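Long-range contacts in vinylacetyl-CoA Delta-isomerase (Nitrosopumilus maritimus SCM1, PDB 6VJR), which probably acts as a flavin- and [4Fe-4S]-dependent 4-hydroxybutyryl-CoA dehydratase that also isomerises vinylacetyl-CoA, in an oxygen-tolerant archaeal form: residues Asp118-Thr123 and Tyr275-Met280; Trp211-Ala216 and Asp267-His272. One frame throughout, in Å; residues are numbered along the deposited sequence. Where two conformers were deposited one is given.

Contact 1. Residues Asp118-Thr123 and Tyr275-Met280; sequences DEKHGT and YEFASM
One carboxylate oxygen, Glu276 OE1, takes two side-chain donors from neighbouring residues at the end of a helix. Lys120 reaches it tip to tip in a salt bridge, its NZ 2.8 Å from Glu276 OE1 and above the carboxylate plane. His121 comes from another direction: its NE2 donates to the syn lone pair of Glu276 OE1 over 2.7 Å, with 160° at the hydrogen. The oxygen lies almost in the imidazole plane, while ring and carboxylate are turned 62° against each other. With lysine and histidine on the same oxygen, the carboxylate is likely to stay ionised and would probably hold the NE2 proton in place, while the nearby ammonium may work against a second charge on the imidazole. Beside this polar grip, the Phe277 ring supplies an apolar rest. Lys120 CD lies at the ring's edge, 3.9 Å from Phe277 CE2, and His121 CD2 is also 3.9 Å from Phe277 CE2.

Torsions set up the meeting. Lys120 is extended throughout, CG anti to the backbone N, so the ammonium stands a full side-chain length from the helix backbone. Glu276 holds CG in the crowded position between backbone N and carbonyl carbon (chi1 73°) and bends at chi2, which brings the acid round to the two donors. Behind Lys120 and His121 the helix closes: Gly122, at positive phi, gives its N to Asp118 O (2.7 Å), and Thr123 OG1 donates to Asp118 OD1 at 2.7 Å. Asp118 also accepts from the backbone N of Tyr125 and His126, tying the turn to the next helix. Phe277 continues onto Glu116 and Ile117. The whole is a surface salt bridge with a His-carboxylate hydrogen bond, joining the C-terminal end of helix 101-121 to the residues just before helix 278-292.

Contact 2. Residues Trp211-Ala216 and Asp267-His272; sequences WAIVGA and DKVFMH
A classic beta bulge interrupts the antiparallel pairing of strand 213-218 with strand 269-272: Phe270 and Met271 both face Val214, and the register slips by one residue. Val214 O takes a nearly straight bond from Phe270 N at 2.8 Å and a weak one from Met271 N. Val214 N completes the pair by donating to Met271 O at 3.2 Å. Beyond the bulge Ala216 N donates to Lys268 O at 3.0 Å, in the carbonyl plane. Gly215 crosses closely here, its CA 3.1 Å from Lys268 O in a CA-H...O contact.

Val214 spreads its two methyls over the bulge. CG1, anti to the backbone N (chi1 176°), lies at the edge of the Phe270 ring and 3.8 Å from Phe270 CB; CG2 rests on the Met271 side chain, 3.7 Å from Met271 CB. An alanine here would lose both methyls and would probably loosen the packing of Phe270 and Met271 against the strand. One face of the Phe270 ring lies over Lys268 O, and CE2 of the same ring touches Ala216 CB. Met271 runs out anti to the backbone N and turns at chi3, putting SD 4.0 Å from Ala212 CB. Ile213 and Val269 meet on the other face of the sheet, crossing at about a right angle, with Ile213 CD1 4.1 Å from Val269 CG1.

Strand 269-272 is an edge strand, within this chain, of a four-stranded sheet; next to it lies 213-218, then 195-198 and 143-146. Ile213, Val269 and His272 pack on Val178 of strand 177-188. Helix 125-139 meets Ala216 and Lys268 through Phe132, while Phe129 stacks edge-to-face with Phe270 and Arg128 NH2 bonds Val269 O.

Contact 2 is the core member of the pair: its touching residues are mostly buried, backbone hydrogen bonds set its register, and apolar side chains pack around them. Contact 1 lies nearer the surface and depends on charged and polar side-chain tips beside a single buried phenylalanine. Their second segments follow each other in the chain, strand 269-272 leading to helix 278-292, and contact 2 is nested inside the loop that contact 1 closes. They also touch: Tyr275 CA is 3.7 Å from Ala212 CB, and Met271 CE packs against the backbone between Phe277 and Ala278. One joins two strands of a sheet, the other a helix end to the approach of the next helix.

Contact 1. Residues Asp118-Thr123 and Tyr275-Met280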
ATOM      1  N   ASP A 118      36.138  28.313   2.929  1.00 20.44           N
ATOM      2  CA  ASP A 118      37.297  29.148   2.638  1.00 22.76           C
ATOM      3  C   ASP A 118      36.878  30.495   2.051  1.00 23.91           C
ATOM      4  O   ASP A 118      37.473  31.530   2.387  1.00 24.62           O
ATOM      5  CB  ASP A 118      38.267  28.455   1.698  1.00 21.94           C
ATOM      6  CG  ASP A 118      38.993  27.245   2.273  1.00 23.12           C
ATOM      7  OD1 ASP A 118      38.873  26.990   3.519  1.00 22.57           O
ATOM      8  OD2 ASP A 118      39.686  26.560   1.481  1.00 22.61           O
ATOM      9  N   GLU A 119      35.876  30.463   1.168  1.00 23.61           N
ATOM     10  CA  GLU A 119      35.326  31.667   0.552  1.00 24.94           C
ATOM     11  C   GLU A 119      34.899  32.659   1.635  1.00 25.14           C
ATOM     12  O   GLU A 119      35.158  33.842   1.511  1.00 26.93           O
ATOM     13  CB  GLU A 119      34.227  31.249  -0.428  1.00 30.05           C
ATOM     14  CG  GLU A 119      33.623  32.350  -1.286  1.00 36.35           C
ATOM     15  CD  GLU A 119      32.571  31.742  -2.211  1.00 41.41           C
ATOM     16  OE1 GLU A 119      31.730  30.909  -1.760  1.00 47.17           O
ATOM     17  OE2 GLU A 119      32.621  32.070  -3.405  1.00 45.64           O
ATOM     18  N   LYS A 120      34.272  32.174   2.714  1.00 24.59           N
ATOM     19  CA  LYS A 120      33.815  33.054   3.776  1.00 24.80           C
ATOM     20  C   LYS A 120      34.942  33.409   4.756  1.00 24.84           C
ATOM     21  O   LYS A 120      35.047  34.560   5.179  1.00 27.75           O
ATOM     22  CB  LYS A 120      32.648  32.397   4.517  1.00 24.90           C
ATOM     23  CG  LYS A 120      32.135  33.246   5.656  1.00 25.68           C
ATOM     24  CD  LYS A 120      30.960  32.651   6.398  1.00 28.56           C
ATOM     25  CE  LYS A 120      30.589  33.529   7.565  1.00 32.07           C
ATOM     26  NZ  LYS A 120      29.516  32.873   8.329  1.00 33.87           N
ATOM     27  N   HIS A 121      35.766  32.419   5.133  1.00 24.45           N
ATOM     28  CA  HIS A 121      36.634  32.539   6.295  1.00 25.51           C
ATOM     29  C   HIS A 121      38.091  32.850   5.916  1.00 27.60           C
ATOM     30  O   HIS A 121      38.895  33.235   6.758  1.00 30.69           O
ATOM     31  CB  HIS A 121      36.517  31.296   7.169  1.00 25.39           C
ATOM     32  CG  HIS A 121      35.245  31.209   7.926  1.00 24.99           C
ATOM     33  ND1 HIS A 121      35.074  31.852   9.133  1.00 28.02           N
ATOM     34  CD2 HIS A 121      34.091  30.605   7.649  1.00 23.96           C
ATOM     35  CE1 HIS A 121      33.835  31.618   9.569  1.00 29.84           C
ATOM     36  NE2 HIS A 121      33.225  30.867   8.686  1.00 24.70           N
ATOM     37  N   GLY A 122      38.461  32.664   4.652  1.00 27.75           N
ATOM     38  CA  GLY A 122      39.835  32.919   4.275  1.00 28.84           C
ATOM     39  C   GLY A 122      40.778  31.804   4.742  1.00 28.95           C
ATOM     40  O   GLY A 122      41.980  32.015   4.788  1.00 30.49           O
ATOM     41  N   THR A 123      40.220  30.613   5.002  1.00 26.72           N
ATOM     42  CA  THR A 123      40.949  29.422   5.427  1.00 25.39           C
ATOM     43  C   THR A 123      41.447  28.657   4.198  1.00 25.30           C
ATOM     44  O   THR A 123      41.253  29.095   3.070  1.00 26.00           O
ATOM     45  CB  THR A 123      40.014  28.605   6.323  1.00 24.46           C
ATOM     46  OG1 THR A 123      38.735  28.602   5.697  1.00 25.00           O
ATOM     47  CG2 THR A 123      39.800  29.275   7.674  1.00 25.43           C
ATOM     48  N   TYR A 275      30.985  26.270  12.564  1.00 18.87           N
ATOM     49  CA  TYR A 275      29.806  25.491  12.876  1.00 19.14           C
ATOM     50  C   TYR A 275      28.668  25.715  11.891  1.00 18.89           C
ATOM     51  O   TYR A 275      27.850  24.819  11.713  1.00 17.65           O
ATOM     52  CB  TYR A 275      29.346  25.843  14.294  1.00 20.66           C
ATOM     53  CG  TYR A 275      28.976  27.291  14.497  1.00 22.69           C
ATOM     54  CD1 TYR A 275      27.673  27.723  14.288  1.00 24.87           C
ATOM     55  CD2 TYR A 275      29.920  28.214  14.903  1.00 24.99           C
ATOM     56  CE1 TYR A 275      27.323  29.044  14.455  1.00 27.15           C
ATOM     57  CE2 TYR A 275      29.580  29.537  15.088  1.00 28.05           C
ATOM     58  CZ  TYR A 275      28.287  29.948  14.851  1.00 29.08           C
ATOM     59  OH  TYR A 275      28.035  31.266  15.049  1.00 36.94           O
ATOM     60  N   GLU A 276      28.596  26.918  11.317  1.00 18.82           N
ATOM     61  CA  GLU A 276      27.525  27.257  10.401  1.00 20.79           C
ATOM     62  C   GLU A 276      27.581  26.447   9.110  1.00 20.83           C
ATOM     63  O   GLU A 276      26.600  26.469   8.365  1.00 23.88           O
ATOM     64  CB  GLU A 276      27.483  28.759  10.120  1.00 21.41           C
ATOM     65  CG  GLU A 276      28.601  29.277   9.231  1.00 22.26           C
ATOM     66  CD  GLU A 276      29.958  29.616   9.841  1.00 24.59           C
ATOM     67  OE1 GLU A 276      30.613  30.473   9.188  1.00 27.81           O
ATOM     68  OE2 GLU A 276      30.372  29.057  10.909  1.00 27.12           O
ATOM     69  N   PHE A 277      28.701  25.741   8.835  1.00 19.48           N
ATOM     70  CA  PHE A 277      28.808  24.940   7.624  1.00 18.95           C
ATOM     71  C   PHE A 277      28.525  23.470   7.876  1.00 17.92           C
ATOM     72  O   PHE A 277      28.520  22.693   6.924  1.00 18.10           O
ATOM     73  CB  PHE A 277      30.174  25.099   6.941  1.00 18.97           C
ATOM     74  CG  PHE A 277      30.312  26.442   6.254  1.00 18.58           C
ATOM     75  CD1 PHE A 277      29.919  26.581   4.933  1.00 20.31           C
ATOM     76  CD2 PHE A 277      30.837  27.550   6.920  1.00 20.85           C
ATOM     77  CE1 PHE A 277      30.071  27.800   4.286  1.00 20.96           C
ATOM     78  CE2 PHE A 277      30.973  28.770   6.273  1.00 21.53           C
ATOM     79  CZ  PHE A 277      30.579  28.893   4.972  1.00 21.32           C
ATOM     80  N   ALA A 278      28.271  23.089   9.122  1.00 17.85           N
ATOM     81  CA  ALA A 278      27.943  21.695   9.387  1.00 17.86           C
ATOM     82  C   ALA A 278      26.693  21.251   8.624  1.00 17.52           C
ATOM     83  O   ALA A 278      26.682  20.163   8.037  1.00 16.20           O
ATOM     84  CB  ALA A 278      27.792  21.411  10.861  1.00 17.75           C
ATOM     85  N   SER A 279      25.651  22.088   8.610  0.53 18.69           N
ATOM     86  CA  SER A 279      24.407  21.729   7.942  0.53 20.04           C
ATOM     87  C   SER A 279      24.645  21.590   6.436  0.53 18.19           C
ATOM     88  O   SER A 279      24.118  20.680   5.815  0.53 18.88           O
ATOM     89  CB  SER A 279      23.309  22.713   8.261  0.53 22.25           C
ATOM     90  OG  SER A 279      23.685  24.009   7.824  0.53 26.41           O
ATOM     91  N   MET A 280      25.506  22.437   5.855  1.00 17.96           N
ATOM     92  CA  MET A 280      25.825  22.318   4.428  1.00 17.50           C
ATOM     93  C   MET A 280      26.463  20.954   4.106  1.00 16.95           C
ATOM     94  O   MET A 280      26.088  20.259   3.143  1.00 15.25           O
ATOM     95  CB  MET A 280      26.768  23.436   3.988  1.00 20.23           C
ATOM     96  CG  MET A 280      27.165  23.354   2.550  1.00 20.28           C
ATOM     97  SD  MET A 280      28.331  24.625   2.008  1.00 22.30           S
ATOM     98  CE  MET A 280      27.323  26.112   2.098  1.00 23.83           C
TER

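Contact 2. Residues Trp211-Ala216 and Asp267-His272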
ATOM      1  N   TRP A 211      32.291  20.875  18.348  1.00 18.18           N
ATOM      2  CA  TRP A 211      31.901  19.712  17.580  1.00 16.84           C
ATOM      3  C   TRP A 211      31.994  19.967  16.074  1.00 15.59           C
ATOM      4  O   TRP A 211      31.754  19.059  15.295  1.00 15.72           O
ATOM      5  CB  TRP A 211      30.481  19.277  17.986  1.00 16.68           C
ATOM      6  CG  TRP A 211      30.380  18.718  19.377  1.00 15.88           C
ATOM      7  CD1 TRP A 211      30.424  17.407  19.711  1.00 17.15           C
ATOM      8  CD2 TRP A 211      30.197  19.440  20.625  1.00 16.44           C
ATOM      9  NE1 TRP A 211      30.293  17.245  21.064  1.00 17.49           N
ATOM     10  CE2 TRP A 211      30.131  18.461  21.653  1.00 16.82           C
ATOM     11  CE3 TRP A 211      30.069  20.787  20.976  1.00 16.38           C
ATOM     12  CZ2 TRP A 211      29.942  18.788  22.988  1.00 17.30           C
ATOM     13  CZ3 TRP A 211      29.860  21.113  22.301  1.00 17.49           C
ATOM     14  CH2 TRP A 211      29.816  20.130  23.290  1.00 18.01           C
ATOM     15  N   ALA A 212      32.407  21.175  15.654  1.00 16.91           N
ATOM     16  CA  ALA A 212      32.551  21.503  14.249  1.00 18.69           C
ATOM     17  C   ALA A 212      33.946  21.092  13.764  1.00 17.99           C
ATOM     18  O   ALA A 212      34.857  21.910  13.596  1.00 20.76           O
ATOM     19  CB  ALA A 212      32.278  22.967  14.003  1.00 18.61           C
ATOM     20  N   ILE A 213      34.145  19.776  13.633  1.00 17.17           N
ATOM     21  CA  ILE A 213      35.432  19.197  13.253  1.00 17.47           C
ATOM     22  C   ILE A 213      35.209  18.196  12.124  1.00 16.24           C
ATOM     23  O   ILE A 213      34.392  17.276  12.222  1.00 16.25           O
ATOM     24  CB  ILE A 213      36.148  18.561  14.461  1.00 17.42           C
ATOM     25  CG1 ILE A 213      37.481  17.907  14.081  1.00 17.70           C
ATOM     26  CG2 ILE A 213      35.245  17.597  15.225  1.00 17.77           C
ATOM     27  CD1 ILE A 213      38.527  18.879  13.567  1.00 19.01           C
ATOM     28  N   VAL A 214      35.975  18.394  11.045  1.00 15.81           N
ATOM     29  CA  VAL A 214      36.161  17.403  10.006  1.00 15.75           C
ATOM     30  C   VAL A 214      37.639  17.087   9.920  1.00 15.82           C
ATOM     31  O   VAL A 214      38.451  18.003   9.788  1.00 18.32           O
ATOM     32  CB  VAL A 214      35.676  17.872   8.618  1.00 15.86           C
ATOM     33  CG1 VAL A 214      35.996  16.823   7.538  1.00 16.25           C
ATOM     34  CG2 VAL A 214      34.179  18.203   8.658  1.00 17.45           C
ATOM     35  N   GLY A 215      37.971  15.805   9.923  1.00 19.03           N
ATOM     36  CA  GLY A 215      39.369  15.418   9.772  1.00 21.01           C
ATOM     37  C   GLY A 215      39.519  13.986   9.311  1.00 18.76           C
ATOM     38  O   GLY A 215      38.686  13.145   9.630  1.00 19.16           O
ATOM     39  N   ALA A 216      40.601  13.735   8.564  1.00 17.84           N
ATOM     40  CA  ALA A 216      40.914  12.406   8.067  1.00 17.38           C
ATOM     41  C   ALA A 216      41.948  11.774   8.992  1.00 16.76           C
ATOM     42  O   ALA A 216      42.982  12.372   9.305  1.00 18.35           O
ATOM     43  CB  ALA A 216      41.441  12.529   6.700  1.00 18.52           C
ATOM     44  N   ASP A 267      47.140  19.380   8.358  1.00 22.57           N
ATOM     45  CA  ASP A 267      46.965  19.126   6.938  1.00 22.81           C
ATOM     46  C   ASP A 267      45.808  18.167   6.660  1.00 22.34           C
ATOM     47  O   ASP A 267      45.401  18.023   5.514  1.00 25.22           O
ATOM     48  CB  ASP A 267      48.205  18.534   6.295  1.00 25.79           C
ATOM     49  CG  ASP A 267      48.767  17.312   6.999  1.00 29.38           C
ATOM     50  OD1 ASP A 267      49.530  17.477   7.961  1.00 39.28           O
ATOM     51  OD2 ASP A 267      48.437  16.206   6.596  1.00 39.57           O
ATOM     52  N   LYS A 268      45.302  17.495   7.689  1.00 20.37           N
ATOM     53  CA  LYS A 268      44.202  16.558   7.527  1.00 18.00           C
ATOM     54  C   LYS A 268      42.928  17.103   8.166  1.00 18.15           C
ATOM     55  O   LYS A 268      41.955  16.360   8.314  1.00 18.36           O
ATOM     56  CB  LYS A 268      44.585  15.185   8.099  1.00 20.72           C
ATOM     57  CG  LYS A 268      45.762  14.474   7.469  1.00 22.59           C
ATOM     58  CD  LYS A 268      45.506  13.966   6.072  1.00 24.94           C
ATOM     59  CE  LYS A 268      46.614  13.168   5.483  1.00 27.72           C
ATOM     60  NZ  LYS A 268      47.734  14.035   5.180  1.00 30.30           N
ATOM     61  N   VAL A 269      42.941  18.382   8.582  1.00 18.64           N
ATOM     62  CA  VAL A 269      41.763  19.021   9.176  1.00 19.02           C
ATOM     63  C   VAL A 269      41.055  19.865   8.104  1.00 18.21           C
ATOM     64  O   VAL A 269      41.651  20.773   7.526  1.00 20.15           O
ATOM     65  CB  VAL A 269      42.155  19.883  10.389  1.00 19.40           C
ATOM     66  CG1 VAL A 269      41.044  20.792  10.882  1.00 19.95           C
ATOM     67  CG2 VAL A 269      42.700  19.041  11.527  1.00 19.89           C
ATOM     68  N   PHE A 270      39.780  19.547   7.843  1.00 17.99           N
ATOM     69  CA  PHE A 270      39.027  20.164   6.766  1.00 17.03           C
ATOM     70  C   PHE A 270      37.901  21.083   7.266  1.00 17.92           C
ATOM     71  O   PHE A 270      37.167  21.654   6.456  1.00 18.23           O
ATOM     72  CB  PHE A 270      38.518  19.099   5.797  1.00 17.62           C
ATOM     73  CG  PHE A 270      39.534  18.071   5.322  1.00 16.52           C
ATOM     74  CD1 PHE A 270      40.813  18.468   4.943  1.00 18.21           C
ATOM     75  CD2 PHE A 270      39.217  16.721   5.262  1.00 17.73           C
ATOM     76  CE1 PHE A 270      41.747  17.539   4.531  1.00 19.48           C
ATOM     77  CE2 PHE A 270      40.156  15.805   4.825  1.00 18.62           C
ATOM     78  CZ  PHE A 270      41.412  16.217   4.456  1.00 18.88           C
ATOM     79  N   MET A 271      37.736  21.201   8.581  1.00 18.39           N
ATOM     80  CA  MET A 271      36.811  22.125   9.220  1.00 17.92           C
ATOM     81  C   MET A 271      37.261  22.203  10.674  1.00 18.23           C
ATOM     82  O   MET A 271      37.504  21.170  11.298  1.00 17.45           O
ATOM     83  CB  MET A 271      35.358  21.621   9.181  1.00 18.42           C
ATOM     84  CG  MET A 271      34.326  22.476   9.994  1.00 19.22           C
ATOM     85  SD  MET A 271      32.729  21.693  10.206  1.00 21.64           S
ATOM     86  CE  MET A 271      32.110  21.941   8.537  1.00 23.01           C
ATOM     87  N   HIS A 272      37.295  23.414  11.209  1.00 18.51           N
ATOM     88  CA  HIS A 272      37.779  23.634  12.562  1.00 19.84           C
ATOM     89  C   HIS A 272      37.038  24.827  13.175  1.00 20.14           C
ATOM     90  O   HIS A 272      37.557  25.934  13.168  1.00 21.91           O
ATOM     91  CB  HIS A 272      39.297  23.848  12.547  1.00 21.39           C
ATOM     92  CG  HIS A 272      39.885  24.171  13.886  1.00 25.02           C
ATOM     93  ND1 HIS A 272      39.547  23.532  15.053  1.00 29.36           N
ATOM     94  CD2 HIS A 272      40.750  25.122  14.251  1.00 29.35           C
ATOM     95  CE1 HIS A 272      40.230  24.044  16.067  1.00 26.45           C
ATOM     96  NE2 HIS A 272      40.942  25.021  15.614  1.00 33.02           N
TER